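Local atomic coordinates of integral membrane indolylacetylinositol arabinosyltransferase EmbC (Mycolicibacterium smegmatis, PDB entry 7BVE), a protein that probably transfers arabinose units onto growing arabinan chains of the mycobacterial cell wall and is a target of the anti-tuberculosis drug ethambutol. Residues M286-E291 and Y314-L319; M330-T334 and N379-R383; A278-L284 and W965-L969; V955-V961 and C973-F977; Y295-Y299 and P976-R980. Numbering follows the deposited sequence.

Contact 1 (M286-E291 and Y314-L319); sequences MARVSE and YDLLAL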
# COMPACT_ATOMS: atom_id res chain seq x y z
N MET A 286 17.45 22.49 -13.76
CA MET A 286 16.57 23.65 -13.81
C MET A 286 17.33 24.95 -13.61
O MET A 286 17.18 25.90 -14.40
CB MET A 286 15.50 23.52 -12.73
CG MET A 286 14.43 22.50 -12.97
SD MET A 286 13.42 22.40 -11.50
CE MET A 286 12.79 24.05 -11.46
N ALA A 287 18.15 25.02 -12.57
CA ALA A 287 18.91 26.22 -12.27
C ALA A 287 19.97 26.51 -13.32
O ALA A 287 20.36 27.66 -13.50
CB ALA A 287 19.57 26.09 -10.90
N ARG A 288 20.44 25.49 -14.04
CA ARG A 288 21.46 25.75 -15.03
C ARG A 288 20.85 26.30 -16.32
O ARG A 288 21.45 27.16 -16.97
CB ARG A 288 22.27 24.49 -15.31
CG ARG A 288 23.58 24.81 -15.98
CD ARG A 288 24.36 23.61 -16.43
NE ARG A 288 24.74 22.70 -15.36
CZ ARG A 288 25.40 21.58 -15.57
NH1 ARG A 288 25.79 21.25 -16.78
NH2 ARG A 288 25.71 20.79 -14.55
N VAL A 289 19.66 25.83 -16.71
CA VAL A 289 19.07 26.31 -17.96
C VAL A 289 18.24 27.58 -17.82
O VAL A 289 17.93 28.23 -18.84
CB VAL A 289 18.21 25.22 -18.61
CG1 VAL A 289 19.02 23.98 -18.83
CG2 VAL A 289 17.00 24.92 -17.78
N SER A 290 17.89 27.98 -16.59
CA SER A 290 16.99 29.12 -16.41
C SER A 290 17.60 30.46 -16.78
O SER A 290 16.86 31.43 -16.92
CB SER A 290 16.53 29.19 -14.98
OG SER A 290 17.61 29.54 -14.14
N GLU A 291 18.92 30.57 -16.90
CA GLU A 291 19.48 31.87 -17.25
C GLU A 291 19.33 32.17 -18.72
O GLU A 291 19.02 33.29 -19.10
CB GLU A 291 20.95 31.94 -16.86
CG GLU A 291 21.22 32.07 -15.39
CD GLU A 291 22.69 32.21 -15.11
OE1 GLU A 291 23.49 32.00 -16.04
OE2 GLU A 291 23.05 32.56 -13.97
N TYR A 314 16.12 29.43 -6.39
CA TYR A 314 16.74 28.77 -7.53
C TYR A 314 17.56 29.75 -8.35
O TYR A 314 18.53 29.37 -9.00
CB TYR A 314 15.68 28.13 -8.41
CG TYR A 314 14.92 26.98 -7.81
CD1 TYR A 314 15.41 26.28 -6.73
CD2 TYR A 314 13.69 26.61 -8.33
CE1 TYR A 314 14.70 25.24 -6.19
CE2 TYR A 314 12.98 25.57 -7.79
CZ TYR A 314 13.49 24.89 -6.72
OH TYR A 314 12.78 23.86 -6.18
N ASP A 315 17.19 31.03 -8.32
CA ASP A 315 17.99 32.05 -8.99
C ASP A 315 19.28 32.31 -8.23
O ASP A 315 20.33 32.59 -8.84
CB ASP A 315 17.17 33.32 -9.13
CG ASP A 315 16.00 33.14 -10.08
OD1 ASP A 315 16.14 32.39 -11.06
OD2 ASP A 315 14.93 33.72 -9.81
N LEU A 316 19.25 32.19 -6.91
CA LEU A 316 20.47 32.26 -6.12
C LEU A 316 21.38 31.07 -6.40
O LEU A 316 22.60 31.22 -6.46
CB LEU A 316 20.15 32.34 -4.64
CG LEU A 316 19.48 33.62 -4.15
CD1 LEU A 316 19.18 33.49 -2.69
CD2 LEU A 316 20.37 34.81 -4.41
N LEU A 317 20.80 29.88 -6.58
CA LEU A 317 21.60 28.73 -6.99
C LEU A 317 22.17 28.90 -8.39
O LEU A 317 23.29 28.46 -8.67
CB LEU A 317 20.79 27.44 -6.92
CG LEU A 317 20.48 26.85 -5.56
CD1 LEU A 317 19.55 25.67 -5.74
CD2 LEU A 317 21.76 26.40 -4.91
N ALA A 318 21.42 29.55 -9.28
CA ALA A 318 21.92 29.81 -10.62
C ALA A 318 23.07 30.81 -10.62
O ALA A 318 23.95 30.73 -11.48
CB ALA A 318 20.79 30.32 -11.51
N LEU A 319 23.07 31.75 -9.68
CA LEU A 319 24.23 32.63 -9.52
C LEU A 319 25.39 31.91 -8.84
O LEU A 319 26.55 32.18 -9.14
CB LEU A 319 23.85 33.87 -8.73
CG LEU A 319 22.92 34.89 -9.36
CD1 LEU A 319 22.56 35.94 -8.34
CD2 LEU A 319 23.60 35.53 -10.54
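Two helices of the GT-C glycosyltransferase part of EmbC cross here almost at right angles: 286-291, from the middle of helix 281-293, and 314-319, which opens helix 314-320. Their axes come within 8.5 Å at a crossing angle of -81°. No hydrogen bond joins them; at the centre two alanines meet, with Tyr314 and Glu291 covering much of the rest. Tyr314, a residue of the ethambutol pocket, comes first. Its CE2 lies 4.0 Å from Met286 CE, and its carbonyl O is 3.9 Å from Ala287 CB, so the methyl of Ala287 sits against the first turn of the helix. Asp315 starts away from the crossing and turns its carboxylate back to the edge of it, OD1 ending 4.4 Å from Ser290 OG; its charge is met by a salt bridge to Arg475. Leu317 adds a light apolar touch, CB to Ala287 CB at 4.4 Å. Ala318 is the centre of the crossing. Ala318 CA is 5.0 Å from Ala287 CA, a spacing that two alanines permit, and the two CB methyls stand 4.4 Å apart. Leu319 stays at the margin, near the carboxylate of Glu291, whose OE1 is hydrogen-bonded to His322. The tightest approach of carbon to oxygen is again at the centre, where Ala318 CB lies 3.3 Å from Ala287 O.

Contact 2 (M330-T334 and N379-R383); sequences MRFPT and NNGLR. With PO4 (phosphate ion), chain F.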
# COMPACT_ATOMS: atom_id res chain seq x y z
N MET A 330 28.22 22.82 -4.76
CA MET A 330 26.81 23.16 -4.85
C MET A 330 26.05 22.89 -3.56
O MET A 330 25.05 23.55 -3.31
CB MET A 330 26.16 22.42 -6.01
CG MET A 330 26.61 22.88 -7.37
SD MET A 330 26.43 24.66 -7.61
CE MET A 330 24.67 24.85 -7.54
N ARG A 331 26.51 21.96 -2.74
CA ARG A 331 25.83 21.61 -1.50
C ARG A 331 26.45 22.27 -0.28
O ARG A 331 26.12 21.89 0.84
CB ARG A 331 25.83 20.10 -1.31
CG ARG A 331 25.11 19.33 -2.38
CD ARG A 331 25.22 17.86 -2.10
NE ARG A 331 26.60 17.40 -2.18
CZ ARG A 331 27.27 16.90 -1.16
NH1 ARG A 331 26.69 16.78 0.01
NH2 ARG A 331 28.52 16.51 -1.31
N PHE A 332 27.34 23.24 -0.48
CA PHE A 332 27.97 23.96 0.63
C PHE A 332 27.05 24.92 1.40
O PHE A 332 27.22 25.03 2.63
CB PHE A 332 29.22 24.65 0.08
CG PHE A 332 30.01 25.38 1.11
CD1 PHE A 332 30.64 24.69 2.12
CD2 PHE A 332 30.20 26.74 1.02
CE1 PHE A 332 31.39 25.35 3.07
CE2 PHE A 332 30.95 27.41 1.96
CZ PHE A 332 31.55 26.71 2.98
N PRO A 333 26.10 25.65 0.78
CA PRO A 333 25.12 26.37 1.61
C PRO A 333 24.26 25.49 2.50
O PRO A 333 23.86 25.94 3.58
CB PRO A 333 24.26 27.10 0.57
CG PRO A 333 25.14 27.31 -0.52
CD PRO A 333 25.99 26.12 -0.62
N THR A 334 24.00 24.25 2.11
CA THR A 334 23.27 23.33 2.97
C THR A 334 24.10 22.93 4.19
O THR A 334 23.56 22.77 5.29
CB THR A 334 22.88 22.10 2.14
OG1 THR A 334 22.15 22.54 0.99
CG2 THR A 334 22.01 21.18 2.92
N ASN A 379 18.54 15.70 4.61
CA ASN A 379 18.82 17.07 4.22
C ASN A 379 20.20 17.23 3.60
O ASN A 379 20.82 18.27 3.77
CB ASN A 379 18.70 18.02 5.42
CG ASN A 379 17.29 18.15 5.92
OD1 ASN A 379 16.35 18.09 5.15
ND2 ASN A 379 17.14 18.38 7.21
N ASN A 380 20.71 16.23 2.89
CA ASN A 380 22.00 16.38 2.20
C ASN A 380 21.78 16.62 0.71
O ASN A 380 22.12 15.79 -0.13
CB ASN A 380 22.88 15.17 2.45
CG ASN A 380 24.33 15.43 2.08
OD1 ASN A 380 24.71 16.55 1.78
ND2 ASN A 380 25.13 14.38 2.06
N GLY A 381 21.24 17.77 0.37
CA GLY A 381 20.96 18.05 -1.01
C GLY A 381 20.59 19.48 -1.27
O GLY A 381 20.88 20.37 -0.47
N LEU A 382 19.93 19.70 -2.40
CA LEU A 382 19.57 21.02 -2.88
C LEU A 382 18.09 21.34 -2.68
O LEU A 382 17.63 22.38 -3.14
CB LEU A 382 19.93 21.16 -4.36
CG LEU A 382 21.42 21.02 -4.67
CD1 LEU A 382 21.65 21.10 -6.15
CD2 LEU A 382 22.17 22.11 -3.97
N ARG A 383 17.35 20.47 -2.00
CA ARG A 383 15.93 20.65 -1.78
C ARG A 383 15.65 21.82 -0.84
O ARG A 383 16.57 22.32 -0.18
CB ARG A 383 15.35 19.33 -1.26
CG ARG A 383 15.21 18.31 -2.35
CD ARG A 383 14.43 17.09 -1.95
NE ARG A 383 13.05 17.43 -1.59
CZ ARG A 383 12.08 17.61 -2.47
NH1 ARG A 383 12.32 17.51 -3.77
NH2 ARG A 383 10.86 17.91 -2.06
P PO4 F . 7.60 18.36 -4.48
O1 PO4 F . 8.54 19.32 -3.79
O2 PO4 F . 8.23 17.00 -4.55
O3 PO4 F . 6.30 18.30 -3.71
O4 PO4 F . 7.31 18.85 -5.88
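The ethambutol pocket of EmbC draws Arg383 from the loop between helices 361-378 and 385-405, and this contact holds that loop, residues 379-383, against the start of helix 332-349. The firmest link is a hydrogen bond from Thr334 OG1 to Gly381 O at 2.9 Å; the same threonine lays its CG2 3.3 Å from Asn379 O, so one side chain touches two carbonyls of the loop. Arg331, at the N-cap position of the helix, reaches out to Asn380, and its NH1 makes a short but bent, weak hydrogen bond to Asn380 OD1 at 2.7 Å. The rest of that guanidinium is held by His271 O and Ser327 OG. Leu382 CD2 makes the apolar contact, 4.5 Å from Met330 CB and 4.3 Å from Arg331 CG, and also lies against a carbonyl, 3.3 Å from Met330 O. The backbones run nearest at Gly381, whose CA is 6.1 Å from Arg331 CA.

Arg383 itself turns its side chain away from the helix. Its NH2 donates a hydrogen bond to O1 of a phosphate ion at 3.2 Å, and its NH1 forms a salt bridge with Asp279. A buried loop between two helices, pinned on one side by threonine and arginine and presenting a charged residue on the other, thus forms part of the wall of the ethambutol site.

Contact 3 (A278-L284 and W965-L969); sequences ADDGYIL and WLVGL. With 95E (Ethambutol), chain G.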
# COMPACT_ATOMS: atom_id res chain seq x y z
N ALA A 278 17.06 12.42 -3.77
CA ALA A 278 16.67 12.06 -5.12
C ALA A 278 16.69 13.27 -6.05
O ALA A 278 17.13 13.16 -7.20
CB ALA A 278 15.28 11.43 -5.12
N ASP A 279 16.24 14.43 -5.58
CA ASP A 279 16.04 15.59 -6.43
C ASP A 279 17.20 16.56 -6.26
O ASP A 279 17.09 17.61 -5.63
CB ASP A 279 14.72 16.25 -6.10
CG ASP A 279 13.55 15.36 -6.41
OD1 ASP A 279 13.66 14.56 -7.35
OD2 ASP A 279 12.52 15.45 -5.71
N ASP A 280 18.33 16.22 -6.85
CA ASP A 280 19.45 17.13 -6.94
C ASP A 280 19.82 17.45 -8.37
O ASP A 280 20.12 18.60 -8.69
CB ASP A 280 20.67 16.56 -6.22
CG ASP A 280 20.46 16.44 -4.74
OD1 ASP A 280 19.65 17.21 -4.19
OD2 ASP A 280 21.12 15.58 -4.13
N GLY A 281 19.81 16.45 -9.25
CA GLY A 281 20.03 16.72 -10.66
C GLY A 281 18.87 17.45 -11.28
O GLY A 281 19.05 18.23 -12.23
N TYR A 282 17.67 17.24 -10.74
CA TYR A 282 16.46 17.95 -11.14
C TYR A 282 16.64 19.46 -10.96
O TYR A 282 16.55 20.24 -11.92
CB TYR A 282 15.31 17.43 -10.29
CG TYR A 282 13.93 17.73 -10.80
CD1 TYR A 282 13.28 18.90 -10.49
CD2 TYR A 282 13.28 16.83 -11.63
CE1 TYR A 282 12.03 19.16 -10.98
CE2 TYR A 282 12.03 17.09 -12.11
CZ TYR A 282 11.41 18.25 -11.79
OH TYR A 282 10.16 18.50 -12.28
N ILE A 283 16.94 19.86 -9.73
CA ILE A 283 17.10 21.27 -9.38
C ILE A 283 18.35 21.86 -10.01
O ILE A 283 18.35 23.03 -10.42
CB ILE A 283 17.08 21.40 -7.85
CG1 ILE A 283 15.74 20.93 -7.31
CG2 ILE A 283 17.32 22.81 -7.39
CD1 ILE A 283 15.71 20.78 -5.84
N LEU A 284 19.42 21.07 -10.14
CA LEU A 284 20.63 21.60 -10.75
C LEU A 284 20.44 21.86 -12.24
O LEU A 284 20.92 22.87 -12.77
CB LEU A 284 21.80 20.64 -10.51
CG LEU A 284 23.17 21.11 -10.98
CD1 LEU A 284 23.61 22.34 -10.23
CD2 LEU A 284 24.18 20.00 -10.81
N TRP A 965 16.38 13.02 -14.81
CA TRP A 965 16.29 13.83 -13.61
C TRP A 965 16.97 13.19 -12.41
O TRP A 965 17.01 13.81 -11.34
CB TRP A 965 14.83 14.14 -13.29
CG TRP A 965 13.96 12.99 -12.98
CD1 TRP A 965 13.23 12.27 -13.85
CD2 TRP A 965 13.70 12.43 -11.69
NE1 TRP A 965 12.53 11.29 -13.20
CE2 TRP A 965 12.81 11.37 -11.87
CE3 TRP A 965 14.15 12.73 -10.39
CZ2 TRP A 965 12.35 10.60 -10.81
CZ3 TRP A 965 13.69 11.96 -9.35
CH2 TRP A 965 12.81 10.91 -9.56
N LEU A 966 17.50 11.99 -12.55
CA LEU A 966 18.39 11.39 -11.56
C LEU A 966 19.85 11.62 -11.88
O LEU A 966 20.63 11.95 -10.98
CB LEU A 966 18.13 9.89 -11.47
CG LEU A 966 16.86 9.42 -10.79
CD1 LEU A 966 16.67 7.96 -11.05
CD2 LEU A 966 16.98 9.62 -9.31
N VAL A 967 20.24 11.50 -13.14
CA VAL A 967 21.66 11.55 -13.51
C VAL A 967 22.00 13.02 -13.75
O VAL A 967 22.24 13.48 -14.86
CB VAL A 967 21.94 10.66 -14.73
CG1 VAL A 967 21.83 9.27 -14.32
CG2 VAL A 967 20.87 10.80 -15.78
N GLY A 968 22.11 13.76 -12.66
CA GLY A 968 22.44 15.15 -12.83
C GLY A 968 23.58 15.63 -11.97
O GLY A 968 24.29 16.56 -12.32
N LEU A 969 23.76 14.98 -10.83
CA LEU A 969 24.78 15.35 -9.87
C LEU A 969 25.99 14.43 -9.96
O LEU A 969 27.05 14.77 -9.43
CB LEU A 969 24.20 15.34 -8.46
CG LEU A 969 24.87 16.16 -7.36
CD1 LEU A 969 24.64 17.64 -7.63
CD2 LEU A 969 24.34 15.78 -6.01
C2 95E G . 9.38 20.06 -8.77
O12 95E G . 10.74 12.05 -6.37
C11 95E G . 10.41 13.19 -6.37
C10 95E G . 9.80 13.83 -7.62
C13 95E G . 10.00 12.96 -8.85
C14 95E G . 8.70 12.38 -9.37
N9 95E G . 10.40 15.13 -7.85
C8 95E G . 9.58 16.13 -7.22
C7 95E G . 9.50 17.37 -8.10
N6 95E G . 10.65 18.21 -7.86
C3 95E G . 10.15 19.53 -7.57
O1 95E G . 8.20 20.11 -8.73
C4 95E G . 11.32 20.44 -7.26
C5 95E G . 12.43 19.66 -6.57
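This is the meeting of the GT-C membrane part with the C-terminal domain at the ethambutol site: the loop 278-280 and first turn of helix 281-293 lie against the loop 965-969, which lacks regular structure. Backbone packing comes first. Gly281 CA and Gly968 CA are only 3.6 Å apart, so close that a CB on either would clash with the other residue. Gly281 CA is also 4.1 Å from Leu969 N. No hydrogen bond crosses between the segments.

Apolar contacts flank this point. Tyr282 CD2 rests 3.5 Å from Trp965 CB, which meets the edge of the tyrosine ring, while further along the helix Leu284 CD2 touches Leu969 CD1 at 4.0 Å. Trp965 and Leu969 bury the most surface here.

The polar groups find their partners outside the two segments. Asp280 OD1 accepts from the backbone N of Leu382, and Trp965 NE1 donates to Asn1001 O. Asp279 forms a salt bridge with Arg383, and its OD1 comes 3.3 Å from Trp965 CZ3.

Both segments contribute to the drug pocket. Ethambutol N6 lies over a face of Tyr282, 3.5 Å from its CE1, and the drug's C13 lies over a face of Trp965, 3.6 Å from CH2. Ile283 CD1 is 3.5 Å from C5. At the polar centre of the drug, Asp279 OD2 comes within 3.0 Å of N9.

Contact 4 (V955-V961 and C973-F977); sequences VGSSDPV and CQRPF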
# COMPACT_ATOMS: atom_id res chain seq x y z
N VAL A 955 31.61 12.04 -25.07
CA VAL A 955 30.59 13.05 -24.83
C VAL A 955 31.30 14.21 -24.15
O VAL A 955 31.57 14.17 -22.95
CB VAL A 955 29.47 12.50 -23.95
CG1 VAL A 955 28.38 13.50 -23.78
CG2 VAL A 955 28.98 11.19 -24.47
N GLY A 956 31.60 15.26 -24.89
CA GLY A 956 32.39 16.34 -24.31
C GLY A 956 31.63 17.25 -23.36
O GLY A 956 30.60 16.88 -22.81
N SER A 957 32.15 18.46 -23.15
CA SER A 957 31.46 19.45 -22.34
C SER A 957 30.81 20.54 -23.19
O SER A 957 30.50 21.62 -22.67
CB SER A 957 32.43 20.07 -21.33
OG SER A 957 32.86 19.11 -20.40
N SER A 958 30.60 20.27 -24.47
CA SER A 958 30.03 21.25 -25.39
C SER A 958 28.77 20.77 -26.08
O SER A 958 27.93 21.60 -26.43
CB SER A 958 31.05 21.64 -26.46
OG SER A 958 32.18 22.27 -25.88
N ASP A 959 28.61 19.47 -26.30
CA ASP A 959 27.43 18.97 -26.98
C ASP A 959 26.22 19.01 -26.06
O ASP A 959 26.36 18.81 -24.85
CB ASP A 959 27.65 17.54 -27.46
CG ASP A 959 28.66 17.45 -28.57
OD1 ASP A 959 28.78 18.42 -29.34
OD2 ASP A 959 29.34 16.41 -28.66
N PRO A 960 25.02 19.28 -26.58
CA PRO A 960 23.82 19.21 -25.74
C PRO A 960 23.45 17.76 -25.44
O PRO A 960 23.36 16.93 -26.34
CB PRO A 960 22.76 19.91 -26.59
CG PRO A 960 23.24 19.79 -27.97
CD PRO A 960 24.73 19.84 -27.91
N VAL A 961 23.25 17.48 -24.17
CA VAL A 961 22.97 16.14 -23.67
C VAL A 961 21.59 16.16 -23.04
O VAL A 961 21.22 17.12 -22.36
CB VAL A 961 24.05 15.70 -22.64
CG1 VAL A 961 23.80 14.32 -22.11
CG2 VAL A 961 25.41 15.77 -23.26
N CYS A 973 29.74 17.81 -15.51
CA CYS A 973 30.54 18.49 -16.56
C CYS A 973 29.76 18.55 -17.88
O CYS A 973 30.08 19.42 -18.71
CB CYS A 973 31.87 17.78 -16.78
SG CYS A 973 33.18 18.33 -15.66
N GLN A 974 28.79 17.66 -18.06
CA GLN A 974 27.99 17.60 -19.28
C GLN A 974 26.81 18.55 -19.20
O GLN A 974 26.13 18.62 -18.17
CB GLN A 974 27.50 16.17 -19.53
CG GLN A 974 28.53 15.29 -20.18
CD GLN A 974 29.57 14.78 -19.24
OE1 GLN A 974 29.33 14.66 -18.04
NE2 GLN A 974 30.75 14.52 -19.76
N ARG A 975 26.55 19.27 -20.30
CA ARG A 975 25.56 20.32 -20.16
C ARG A 975 24.23 19.92 -20.78
O ARG A 975 24.20 19.23 -21.81
CB ARG A 975 26.04 21.64 -20.79
CG ARG A 975 26.18 21.67 -22.28
CD ARG A 975 26.44 23.09 -22.72
NE ARG A 975 26.51 23.22 -24.17
CZ ARG A 975 25.45 23.44 -24.95
NH1 ARG A 975 25.61 23.55 -26.25
NH2 ARG A 975 24.25 23.55 -24.41
N PRO A 976 23.11 20.30 -20.17
CA PRO A 976 21.81 19.98 -20.75
C PRO A 976 21.47 20.92 -21.90
O PRO A 976 22.14 21.92 -22.14
CB PRO A 976 20.86 20.19 -19.57
CG PRO A 976 21.53 21.18 -18.73
CD PRO A 976 22.98 20.93 -18.85
N PHE A 977 20.41 20.57 -22.62
CA PHE A 977 20.02 21.37 -23.76
C PHE A 977 19.17 22.56 -23.33
O PHE A 977 18.47 22.52 -22.32
CB PHE A 977 19.31 20.51 -24.81
CG PHE A 977 18.02 19.90 -24.34
CD1 PHE A 977 18.02 18.68 -23.69
CD2 PHE A 977 16.81 20.51 -24.59
CE1 PHE A 977 16.84 18.11 -23.27
CE2 PHE A 977 15.64 19.95 -24.17
CZ PHE A 977 15.66 18.74 -23.51
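Arg975, Val961 and Gln974 bury the most surface where two loop segments of the C-terminal domain, 955-961 and 973-977, run alongside each other. Arg975 reaches across to the loop 955-961: its NE and NH1 both point at Ser958 O, at 3.1 and 3.0 Å, two bent and weak hydrogen bonds, and one face of the guanidinium covers Pro960 N. Its carbonyl does firmer work, since Val961 N donates to Arg975 O at 3.1 Å. Val961 answers on the next residue with a CA-H...O contact, Pro976 CA to Val961 O at 3.3 Å, and lays CG2 4.3 Å from Gln974 CB. Gln974 closes the other end, its NE2 giving a weak hydrogen bond to Val955 O at 3.3 Å besides a stronger one to Gln952. Near it Ser957 OG makes a weak bond to Cys973 O, also 3.3 Å, and accepts one from Gln952 NE2, while Pro960 CB packs 3.9 Å from Phe977 CB.

A disulfide ties Cys973 to Cys730. Helix 951-954 leads into the first segment, which leads into strand 961-963, an outermost strand of a mixed sheet in this chain; Val961 lies on Ile991 of strand 989-992, and Pro976 faces helix 281-293.

Contact 5 (Y295-Y299 and P976-R980); sequences YMANY and PFDHR
A buried, largely aromatic contact between two loops joins the membrane part to the C-terminal domain: 295-299 follows helix 281-293, while the loop 976-980 lies between strands 961-963 and 989-992. Both backbones are largely extended, apart from Tyr299 (phi/psi -96/-33°) and Arg980 (-121/-57°). The directions CA 295 to 299 and CA 976 to 979 are 127° apart. The nearest CA pairs are Tyr295 CA to Arg980 CA, 9.2 Å, and Tyr299 CA to His979 CA, 9.6 Å, so side chains fill the gap.

Tyr299, chi1 t and chi2 70°, buries most. Its OH donates a very short hydrogen bond, 2.5 Å, to Phe977 O, and lies over a face of the Phe977 ring, 3.4 Å from Phe977 CE1 and 4.1 Å from Pro976 CB. Phe977 (chi1 p, chi2 -88°) has its ring centroid 5.3 Å from that of Tyr299, planes at 44°.

His979 (chi1 p, chi2 95°) points its CB toward the first loop and sits between the two tyrosines: CD2 is 4.1 Å from Tyr299 CE1, CE1 3.9 Å from Tyr295 OH and NE2 4.0 Å from Ala297 CB. The Tyr295 and His979 centroids are 5.9 Å apart, planes at 81°. Tyr295 takes chi1 p and chi2 -80°, its OH hydrogen-bonded to Gly304 O.

The phenol-to-carbonyl hydrogen bond is the sole one across the segments; ring atoms, Ala297 and Pro976 make the other contacts.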
# COMPACT_ATOMS: atom_id res chain seq x y z
N TYR A 295 13.54 32.73 -17.79
CA TYR A 295 12.57 32.54 -16.72
C TYR A 295 12.83 31.17 -16.11
O TYR A 295 13.58 30.36 -16.66
CB TYR A 295 11.13 32.68 -17.24
CG TYR A 295 10.60 31.54 -18.09
CD1 TYR A 295 10.92 31.44 -19.43
CD2 TYR A 295 9.72 30.63 -17.56
CE1 TYR A 295 10.42 30.42 -20.19
CE2 TYR A 295 9.22 29.62 -18.31
CZ TYR A 295 9.57 29.51 -19.62
OH TYR A 295 9.05 28.49 -20.35
N MET A 296 12.21 30.91 -14.97
CA MET A 296 12.46 29.70 -14.20
C MET A 296 11.41 28.66 -14.56
O MET A 296 10.41 28.51 -13.87
CB MET A 296 12.45 29.98 -12.71
CG MET A 296 12.99 28.85 -11.87
SD MET A 296 14.77 28.83 -11.91
CE MET A 296 15.05 27.08 -11.89
N ALA A 297 11.65 27.92 -15.63
CA ALA A 297 10.73 26.88 -16.07
C ALA A 297 10.96 25.60 -15.29
O ALA A 297 12.08 25.29 -14.89
CB ALA A 297 10.90 26.57 -17.56
N ASN A 298 9.88 24.85 -15.08
CA ASN A 298 10.03 23.46 -14.70
C ASN A 298 10.33 22.68 -15.96
O ASN A 298 9.59 22.74 -16.94
CB ASN A 298 8.77 22.95 -14.02
CG ASN A 298 8.98 21.62 -13.34
OD1 ASN A 298 10.03 21.01 -13.45
ND2 ASN A 298 7.99 21.19 -12.59
N TYR A 299 11.43 21.94 -15.93
CA TYR A 299 12.10 21.57 -17.17
C TYR A 299 11.68 20.19 -17.64
O TYR A 299 11.58 19.94 -18.84
CB TYR A 299 13.60 21.66 -16.93
CG TYR A 299 14.50 21.40 -18.09
CD1 TYR A 299 14.60 22.29 -19.14
CD2 TYR A 299 15.34 20.30 -18.09
CE1 TYR A 299 15.46 22.07 -20.18
CE2 TYR A 299 16.20 20.07 -19.12
CZ TYR A 299 16.26 20.95 -20.15
OH TYR A 299 17.13 20.72 -21.18
N PRO A 976 23.11 20.30 -20.17
CA PRO A 976 21.81 19.98 -20.75
C PRO A 976 21.47 20.92 -21.90
O PRO A 976 22.14 21.92 -22.14
CB PRO A 976 20.86 20.19 -19.57
CG PRO A 976 21.53 21.18 -18.73
CD PRO A 976 22.98 20.93 -18.85
N PHE A 977 20.41 20.57 -22.62
CA PHE A 977 20.02 21.37 -23.76
C PHE A 977 19.17 22.56 -23.33
O PHE A 977 18.47 22.52 -22.32
CB PHE A 977 19.31 20.51 -24.81
CG PHE A 977 18.02 19.90 -24.34
CD1 PHE A 977 18.02 18.68 -23.69
CD2 PHE A 977 16.81 20.51 -24.59
CE1 PHE A 977 16.84 18.11 -23.27
CE2 PHE A 977 15.64 19.95 -24.17
CZ PHE A 977 15.66 18.74 -23.51
N ASP A 978 19.23 23.63 -24.12
CA ASP A 978 18.61 24.90 -23.81
C ASP A 978 17.22 25.00 -24.43
O ASP A 978 16.77 24.13 -25.18
CB ASP A 978 19.48 26.04 -24.31
CG ASP A 978 20.73 26.24 -23.49
OD1 ASP A 978 20.68 26.02 -22.26
OD2 ASP A 978 21.77 26.60 -24.07
N HIS A 979 16.53 26.10 -24.12
CA HIS A 979 15.32 26.53 -24.79
C HIS A 979 15.22 28.02 -24.55
O HIS A 979 15.58 28.49 -23.48
CB HIS A 979 14.08 25.80 -24.26
CG HIS A 979 13.69 26.16 -22.86
ND1 HIS A 979 12.74 27.12 -22.58
CD2 HIS A 979 14.12 25.69 -21.67
CE1 HIS A 979 12.60 27.22 -21.27
NE2 HIS A 979 13.42 26.37 -20.69
N ARG A 980 14.81 28.79 -25.57
CA ARG A 980 14.77 30.22 -25.34
C ARG A 980 13.39 30.84 -25.55
O ARG A 980 12.86 31.45 -24.62
CB ARG A 980 15.79 30.92 -26.22
CG ARG A 980 16.10 32.33 -25.81
CD ARG A 980 17.22 32.85 -26.66
NE ARG A 980 17.61 34.21 -26.33
CZ ARG A 980 18.56 34.87 -26.97
NH1 ARG A 980 19.20 34.29 -27.97
NH2 ARG A 980 18.86 36.11 -26.62

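Overall arrangement
All touching residues of contacts 2 and 5 are buried, as are most of those of contact 3, while 1 and 4 have exposed margins. Helix 281-293 runs through contacts 1 and 3. Contacts 3 and 5 join the membrane part to the C-terminal domain, contacts 1 and 2 stay within the former and contact 4 within the latter. Contacts 1, 2 and 3 all contribute to the ethambutol pocket, and Arg383 to Asp279 is a salt bridge between contacts 2 and 3. Arg288 NH1 reaches Gln974 O, linking contacts 1 and 4, and contacts 4 and 5 share Pro976 and Phe977. Contacts 1 and 3 have no hydrogen bonds across their segments; contact 4 has the most, mainly weak.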